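Local atomic coordinates of putative NADPH-dependent oxidoreductase (Desulfitobacterium hafniense DCB-2, PDB entry 3DB2), a protein that probably acts as an NADPH-dependent oxidoreductase of the GFO/IDH/MocA type, pairing a nucleotide-binding Rossmann domain with a second domain built on a mixed sheet. Residues F120-H124 with S327-L331; V19-A23 with D301-V307. All blocks are in the same frame, centred on the assembly; numbering follows the deposited sequence.

Interaction 1: F120-H124 with S327-L331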
ATOM      1  N   PHE C 120      -8.579   1.000  33.203  1.00 19.33           N
ATOM      2  CA  PHE C 120      -7.462   1.445  32.377  1.00 19.03           C
ATOM      3  C   PHE C 120      -7.925   1.614  30.936  1.00 17.32           C
ATOM      4  O   PHE C 120      -8.514   0.641  30.447  1.00 15.95           O
ATOM      5  CB  PHE C 120      -6.339   0.435  32.486  1.00 16.49           C
ATOM      6  CG  PHE C 120      -5.176   0.705  31.543  1.00 19.61           C
ATOM      7  CD1 PHE C 120      -4.159   1.549  31.970  1.00 16.64           C
ATOM      8  CD2 PHE C 120      -5.089   0.143  30.277  1.00 20.58           C
ATOM      9  CE1 PHE C 120      -3.119   1.842  31.122  1.00 19.11           C
ATOM     10  CE2 PHE C 120      -4.045   0.438  29.425  1.00 17.86           C
ATOM     11  CZ  PHE C 120      -3.055   1.281  29.866  1.00 18.18           C
ATOM     12  N   LEU C 121      -7.581   2.735  30.333  1.00 16.69           N
ATOM     13  CA  LEU C 121      -7.690   2.942  28.880  1.00 13.72           C
ATOM     14  C   LEU C 121      -6.371   3.524  28.388  1.00 19.24           C
ATOM     15  O   LEU C 121      -5.816   4.490  28.924  1.00 16.50           O
ATOM     16  CB  LEU C 121      -8.908   3.776  28.503  1.00 17.86           C
ATOM     17  CG  LEU C 121      -9.173   4.066  27.027  1.00 16.80           C
ATOM     18  CD1 LEU C 121      -9.513   2.794  26.268  1.00 14.75           C
ATOM     19  CD2 LEU C 121     -10.302   5.081  26.842  1.00 18.87           C
ATOM     20  N   CYS C 122      -5.828   2.926  27.322  1.00 16.19           N
ATOM     21  CA  CYS C 122      -4.716   3.533  26.586  1.00 13.12           C
ATOM     22  C   CYS C 122      -5.318   4.149  25.330  1.00 18.56           C
ATOM     23  O   CYS C 122      -5.810   3.436  24.462  1.00 18.24           O
ATOM     24  CB  CYS C 122      -3.629   2.514  26.269  1.00 17.87           C
ATOM     25  SG  CYS C 122      -2.269   3.261  25.350  1.00 22.46           S
ATOM     26  N   GLY C 123      -5.383   5.453  25.196  1.00 17.39           N
ATOM     27  CA  GLY C 123      -6.114   6.183  24.227  1.00 15.30           C
ATOM     28  C   GLY C 123      -5.557   6.168  22.823  1.00 17.84           C
ATOM     29  O   GLY C 123      -4.782   7.027  22.455  1.00 31.62           O
ATOM     30  N   HIS C 124      -6.019   5.217  22.013  1.00 17.56           N
ATOM     31  CA  HIS C 124      -5.938   5.196  20.556  1.00 13.58           C
ATOM     32  C   HIS C 124      -7.288   5.647  19.997  1.00 15.39           C
ATOM     33  O   HIS C 124      -8.208   4.844  19.885  1.00 19.57           O
ATOM     34  CB  HIS C 124      -5.616   3.799  20.047  1.00 17.16           C
ATOM     35  CG  HIS C 124      -4.485   3.111  20.722  1.00 17.50           C
ATOM     36  ND1 HIS C 124      -4.482   2.704  22.029  1.00 17.54           N
ATOM     37  CD2 HIS C 124      -3.292   2.749  20.216  1.00 18.45           C
ATOM     38  CE1 HIS C 124      -3.342   2.124  22.311  1.00 22.06           C
ATOM     39  NE2 HIS C 124      -2.599   2.134  21.224  1.00 17.47           N
ATOM     40  N   SER C 327      -3.304  -2.875  24.127  1.00 15.94           N
ATOM     41  CA  SER C 327      -2.321  -1.822  23.825  1.00 16.80           C
ATOM     42  C   SER C 327      -0.944  -2.417  23.599  1.00 19.21           C
ATOM     43  O   SER C 327      -0.211  -2.006  22.690  1.00 19.47           O
ATOM     44  CB  SER C 327      -2.257  -0.792  24.957  1.00 19.44           C
ATOM     45  OG  SER C 327      -3.543  -0.267  25.210  1.00 26.08           O
ATOM     46  N   LEU C 328      -0.614  -3.392  24.451  1.00 17.35           N
ATOM     47  CA  LEU C 328       0.662  -4.100  24.370  1.00 22.44           C
ATOM     48  C   LEU C 328       0.730  -4.766  22.995  1.00 18.15           C
ATOM     49  O   LEU C 328       1.802  -4.780  22.404  1.00 22.36           O
ATOM     50  CB  LEU C 328       0.812  -5.085  25.519  1.00 25.93           C
ATOM     51  CG  LEU C 328       2.161  -5.779  25.715  1.00 26.56           C
ATOM     52  CD1 LEU C 328       2.344  -6.176  27.168  1.00 28.06           C
ATOM     53  CD2 LEU C 328       2.321  -6.995  24.831  1.00 22.84           C
ATOM     54  N   ARG C 329      -0.374  -5.306  22.483  1.00 20.08           N
ATOM     55  CA  ARG C 329      -0.322  -5.959  21.187  0.50 21.40           C
ATOM     56  C   ARG C 329       0.019  -4.951  20.091  1.00 22.30           C
ATOM     57  O   ARG C 329       0.693  -5.299  19.131  1.00 19.60           O
ATOM     58  CB  ARG C 329      -1.635  -6.639  20.826  0.50 25.74           C
ATOM     59  CG  ARG C 329      -1.715  -8.125  21.109  0.50 31.17           C
ATOM     60  CD  ARG C 329      -2.755  -8.798  20.232  0.50 33.01           C
ATOM     61  NE  ARG C 329      -2.331 -10.081  19.688  0.50 34.39           N
ATOM     62  CZ  ARG C 329      -1.708 -10.303  18.541  0.50 32.57           C
ATOM     63  NH1 ARG C 329      -1.380  -9.307  17.728  0.50 20.23           N
ATOM     64  NH2 ARG C 329      -1.406 -11.557  18.215  0.50 33.52           N
ATOM     65  N   ASN C 330      -0.449  -3.719  20.260  1.00 16.90           N
ATOM     66  CA  ASN C 330      -0.109  -2.677  19.270  1.00 17.66           C
ATOM     67  C   ASN C 330       1.371  -2.361  19.307  1.00 15.66           C
ATOM     68  O   ASN C 330       2.073  -2.222  18.288  1.00 17.42           O
ATOM     69  CB  ASN C 330      -0.949  -1.414  19.515  1.00 17.93           C
ATOM     70  CG  ASN C 330      -2.424  -1.597  19.222  1.00 16.22           C
ATOM     71  OD1 ASN C 330      -2.762  -2.529  18.493  1.00 17.33           O
ATOM     72  ND2 ASN C 330      -3.234  -0.701  19.776  1.00 13.85           N
ATOM     73  N   LEU C 331       1.954  -2.220  20.498  1.00 16.43           N
ATOM     74  CA  LEU C 331       3.381  -1.971  20.617  1.00 18.93           C
ATOM     75  C   LEU C 331       4.224  -3.113  20.039  1.00 18.75           C
ATOM     76  O   LEU C 331       5.260  -2.910  19.427  1.00 18.52           O
ATOM     77  CB  LEU C 331       3.790  -1.845  22.081  1.00 22.02           C
ATOM     78  CG  LEU C 331       5.297  -1.712  22.404  1.00 17.03           C
ATOM     79  CD1 LEU C 331       5.839  -0.469  21.700  1.00 20.08           C
ATOM     80  CD2 LEU C 331       5.492  -1.700  23.918  1.00 17.80           C
TER
HETATM   81  O   HOH W   1      -0.138   1.122  22.570  1.00 15.29           O
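Two helix residues, S327 and N330, meet the imidazole of H124, whose NE2 is reached in the ring plane by water 1 at 3.0 Å. That water in turn donates to the carbonyl oxygen of S327, 3.1 Å from it, so it bridges the end of the strand and the helix. The other ring nitrogen turns back on its own chain: H124 ND1 donates to C122 O at 2.9 Å, coming from well above the carbonyl plane with an N-H...O angle of 147°. Held at ND1 and met by water at NE2, the ring has its rotation largely fixed, a place that suits a histidine with nitrogens on two sides. The ND2 of N330 lies over one face of the imidazole, 3.2 Å from H124 NE2, with the amide plane turned 70° from the ring. That amide is itself held by helix 183-194, since its ND2 donates to D188. Strand 120-123 is the last strand of the parallel Rossmann sheet, and helix 324-343, late in the chain, packs on one face of the sheet at this edge strand. Cysteine and serine fit where strand and helix meet because both are slim. The CB of C122 comes within 3.0 Å of S327 OG, a tight approach for carbon and oxygen. Having SG anti to the backbone N (chi1 179°) leaves the sulfur of C122 3.8 Å from the same S327 OG. This buried hydroxyl is satisfied by G323 O, just before the helix begins. F120 brings only the edge of its ring, CE2 lying 4.3 Å from S327 OG; its bulk fills the space between strand 92-96 and helix 103-116, where it touches V95, I109 and I113.

Interaction 2: V19-A23 with D301-V307; sequences VMADA and DHLRVEV
The side chain of M20, a methionine present here in its selenomethionine form, lies across L303 at about a right angle, with M20 SE 3.9 Å from L303 CD2. Bent at both chi2 (-51°) and chi3 (-67°), the chain folds round so that its CE reaches on along the second helix, although its CB sets out beside that helix and not at it. There M20 CE presses on V307 CG2 at 3.4 Å, closer than carbons usually pack, and E306 OE2 lies 3.8 Å from M20 CE. The long, flexible, unbranched chain of methionine suits this reach. The side chain of E306 crosses that of M20 at about a right angle, and its OE2 is hydrogen-bonded to the hydroxyl of Y94. L303 offers its two methyls to different neighbours: CD2 meets the selenium, while CD1 touches V19 CG1 at 3.7 Å, the two side chains crossing obliquely. Farther along helix 15-24, the small A23 lets the backbones close in. Its CB sits 4.0 Å from L303 CB, and its CA is the nearest to that of R304. The arginine keeps its charged end away: its chain is extended, R304 CD passes 4.0 Å from A23 O, and NE goes on to a salt bridge with E308. D301 is the N-cap of helix 302-316, its OD1 accepting from R304 N at 3.2 Å from above the carboxylate plane; S264 is a second partner of that oxygen. The short helical segments cross at -78°, their axes 8.7 Å apart, nearly perpendicular apolar packing. Helix 15-24, on which helix 302-316 packs, follows the first strand through G12 and G14, and with A17 this is consistent with the GxGxxA motif of a dinucleotide-binding Rossmann fold.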
ATOM      1  N   VAL C  19      -4.918  20.002  24.251  1.00 18.82           N
ATOM      2  CA  VAL C  19      -5.827  19.467  23.226  1.00 20.62           C
ATOM      3  C   VAL C  19      -6.825  18.526  23.885  1.00 23.12           C
ATOM      4  O   VAL C  19      -8.007  18.637  23.547  1.00 21.90           O
ATOM      5  CB  VAL C  19      -5.051  18.758  22.117  1.00 22.83           C
ATOM      6  CG1 VAL C  19      -5.933  18.007  21.123  1.00 30.04           C
ATOM      7  CG2 VAL C  19      -4.233  19.811  21.374  1.00 28.85           C
HETATM    8  N   MSE C  20      -6.333  17.673  24.794  1.00 19.36           N
HETATM    9  CA  MSE C  20      -7.241  16.735  25.464  1.00 21.97           C
HETATM   10  C   MSE C  20      -8.281  17.507  26.262  1.00 22.32           C
HETATM   11  O   MSE C  20      -9.478  17.265  26.094  1.00 18.98           O
HETATM   12  CB  MSE C  20      -6.492  15.735  26.340  1.00 22.59           C
HETATM   13  CG  MSE C  20      -5.725  14.617  25.636  1.00 22.17           C
HETATM   14 SE   MSE C  20      -6.781  13.615  24.314  0.75 22.58          SE
HETATM   15  CE  MSE C  20      -8.004  12.793  25.575  1.00 21.74           C
ATOM     16  N   ALA C  21      -7.833  18.437  27.114  1.00 20.13           N
ATOM     17  CA  ALA C  21      -8.768  19.148  27.981  1.00 17.70           C
ATOM     18  C   ALA C  21      -9.752  20.004  27.198  1.00 13.59           C
ATOM     19  O   ALA C  21     -10.913  20.151  27.577  1.00 23.41           O
ATOM     20  CB  ALA C  21      -7.977  19.995  28.985  1.00 22.44           C
ATOM     21  N   ASP C  22      -9.322  20.595  26.100  1.00 17.31           N
ATOM     22  CA  ASP C  22     -10.227  21.330  25.231  1.00 16.16           C
ATOM     23  C   ASP C  22     -11.412  20.454  24.841  1.00 17.97           C
ATOM     24  O   ASP C  22     -12.571  20.842  24.740  1.00 24.30           O
ATOM     25  CB  ASP C  22      -9.470  21.806  23.993  1.00 21.52           C
ATOM     26  CG  ASP C  22      -8.644  23.045  24.268  1.00 34.19           C
ATOM     27  OD1 ASP C  22      -8.695  23.560  25.405  1.00 28.56           O
ATOM     28  OD2 ASP C  22      -7.927  23.478  23.340  1.00 37.71           O
ATOM     29  N   ALA C  23     -11.167  19.162  24.632  1.00 21.45           N
ATOM     30  CA  ALA C  23     -12.307  18.281  24.344  1.00 18.35           C
ATOM     31  C   ALA C  23     -13.015  17.783  25.586  1.00 19.12           C
ATOM     32  O   ALA C  23     -14.253  17.880  25.677  1.00 24.88           O
ATOM     33  CB  ALA C  23     -11.763  17.138  23.495  1.00 19.48           C
ATOM     34  N   ASP C 301     -16.836  12.801  18.475  1.00 19.51           N
ATOM     35  CA  ASP C 301     -15.796  13.552  19.177  1.00 21.15           C
ATOM     36  C   ASP C 301     -14.823  12.536  19.799  1.00 17.81           C
ATOM     37  O   ASP C 301     -14.958  12.158  20.962  1.00 19.23           O
ATOM     38  CB  ASP C 301     -16.359  14.483  20.245  1.00 20.28           C
ATOM     39  CG  ASP C 301     -15.309  15.455  20.763  1.00 23.29           C
ATOM     40  OD1 ASP C 301     -14.124  15.074  20.746  1.00 20.07           O
ATOM     41  OD2 ASP C 301     -15.635  16.599  21.162  1.00 21.44           O
ATOM     42  N   HIS C 302     -13.873  12.105  18.982  1.00 18.22           N
ATOM     43  CA  HIS C 302     -13.002  10.962  19.307  1.00 12.20           C
ATOM     44  C   HIS C 302     -12.249  11.160  20.608  1.00 18.61           C
ATOM     45  O   HIS C 302     -12.062  10.220  21.387  1.00 19.07           O
ATOM     46  CB  HIS C 302     -12.093  10.702  18.123  1.00 12.24           C
ATOM     47  CG  HIS C 302     -11.111  11.728  17.677  1.00 16.88           C
ATOM     48  ND1 HIS C 302      -9.766  11.689  18.002  1.00 19.38           N
ATOM     49  CD2 HIS C 302     -11.268  12.842  16.927  1.00 17.52           C
ATOM     50  CE1 HIS C 302      -9.153  12.722  17.462  1.00 19.85           C
ATOM     51  NE2 HIS C 302     -10.046  13.449  16.800  1.00 16.20           N
ATOM     52  N   LEU C 303     -11.818  12.398  20.889  1.00 16.85           N
ATOM     53  CA  LEU C 303     -10.998  12.588  22.100  1.00 16.88           C
ATOM     54  C   LEU C 303     -11.904  12.662  23.319  1.00 20.13           C
ATOM     55  O   LEU C 303     -11.642  12.130  24.396  1.00 20.31           O
ATOM     56  CB  LEU C 303     -10.142  13.855  21.959  1.00 19.06           C
ATOM     57  CG  LEU C 303      -9.185  13.907  20.779  1.00 14.56           C
ATOM     58  CD1 LEU C 303      -8.389  15.205  20.815  1.00 20.21           C
ATOM     59  CD2 LEU C 303      -8.263  12.699  20.801  1.00 17.23           C
ATOM     60  N   ARG C 304     -13.050  13.331  23.182  1.00 18.13           N
ATOM     61  CA  ARG C 304     -13.996  13.421  24.286  1.00 16.85           C
ATOM     62  C   ARG C 304     -14.581  12.076  24.674  1.00 19.82           C
ATOM     63  O   ARG C 304     -14.620  11.709  25.847  1.00 15.71           O
ATOM     64  CB  ARG C 304     -15.147  14.357  23.901  1.00 18.44           C
ATOM     65  CG  ARG C 304     -16.272  14.401  24.915  1.00 22.14           C
ATOM     66  CD  ARG C 304     -17.250  15.522  24.569  1.00 27.18           C
ATOM     67  NE  ARG C 304     -18.430  15.481  25.429  1.00 29.83           N
ATOM     68  CZ  ARG C 304     -19.477  16.286  25.328  1.00 30.25           C
ATOM     69  NH1 ARG C 304     -19.563  17.227  24.409  1.00 23.46           N
ATOM     70  NH2 ARG C 304     -20.493  16.151  26.170  1.00 28.32           N
ATOM     71  N   VAL C 305     -15.037  11.308  23.676  1.00 19.92           N
ATOM     72  CA  VAL C 305     -15.700  10.043  23.995  1.00 18.28           C
ATOM     73  C   VAL C 305     -14.729   9.050  24.618  1.00 19.16           C
ATOM     74  O   VAL C 305     -15.187   8.220  25.417  1.00 18.90           O
ATOM     75  CB  VAL C 305     -16.401   9.377  22.804  1.00 22.21           C
ATOM     76  CG1 VAL C 305     -17.503  10.280  22.286  1.00 21.86           C
ATOM     77  CG2 VAL C 305     -15.396   9.008  21.709  1.00 20.22           C
ATOM     78  N   GLU C 306     -13.447   9.101  24.308  1.00 19.39           N
ATOM     79  CA  GLU C 306     -12.548   8.093  24.890  1.00 21.27           C
ATOM     80  C   GLU C 306     -12.325   8.304  26.386  1.00 21.46           C
ATOM     81  O   GLU C 306     -12.262   7.327  27.136  1.00 21.92           O
ATOM     82  CB  GLU C 306     -11.247   8.031  24.115  1.00 24.87           C
ATOM     83  CG  GLU C 306     -10.131   8.998  24.410  1.00 29.06           C
ATOM     84  CD  GLU C 306      -8.870   8.771  23.577  1.00 18.75           C
ATOM     85  OE1 GLU C 306      -8.518   7.619  23.254  1.00 22.73           O
ATOM     86  OE2 GLU C 306      -8.199   9.763  23.238  1.00 30.69           O
ATOM     87  N   VAL C 307     -12.239   9.561  26.821  1.00 20.13           N
ATOM     88  CA  VAL C 307     -12.157   9.870  28.256  1.00 20.14           C
ATOM     89  C   VAL C 307     -13.470   9.558  28.963  1.00 19.92           C
ATOM     90  O   VAL C 307     -13.514   8.978  30.059  1.00 20.90           O
ATOM     91  CB  VAL C 307     -11.713  11.335  28.461  1.00 21.63           C
ATOM     92  CG1 VAL C 307     -11.514  11.647  29.943  1.00 24.93           C
ATOM     93  CG2 VAL C 307     -10.430  11.614  27.664  1.00 17.26           C
TER

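How the interactions relate
Interactions 1 and 2 have centres about 17 Å apart, yet they touch through E306. Its OE1 lies 3.0 Å from G123 CA, and its backbone O is 3.0 Å from L121 CD2, so the glutamate that meets M20 in interaction 2 also packs on the strand of interaction 1. The two late helices, 302-316 and 324-343, follow each other in the chain: helix 302-316 packs on helix 15-24 and, through E306, also reaches strand 120-123, on which helix 324-343 packs. The segments alternate along the chain: an early helix and the last strand of the parallel sheet each pair with one of the late helices. The probable glycine-rich nucleotide turn lies near interaction 2.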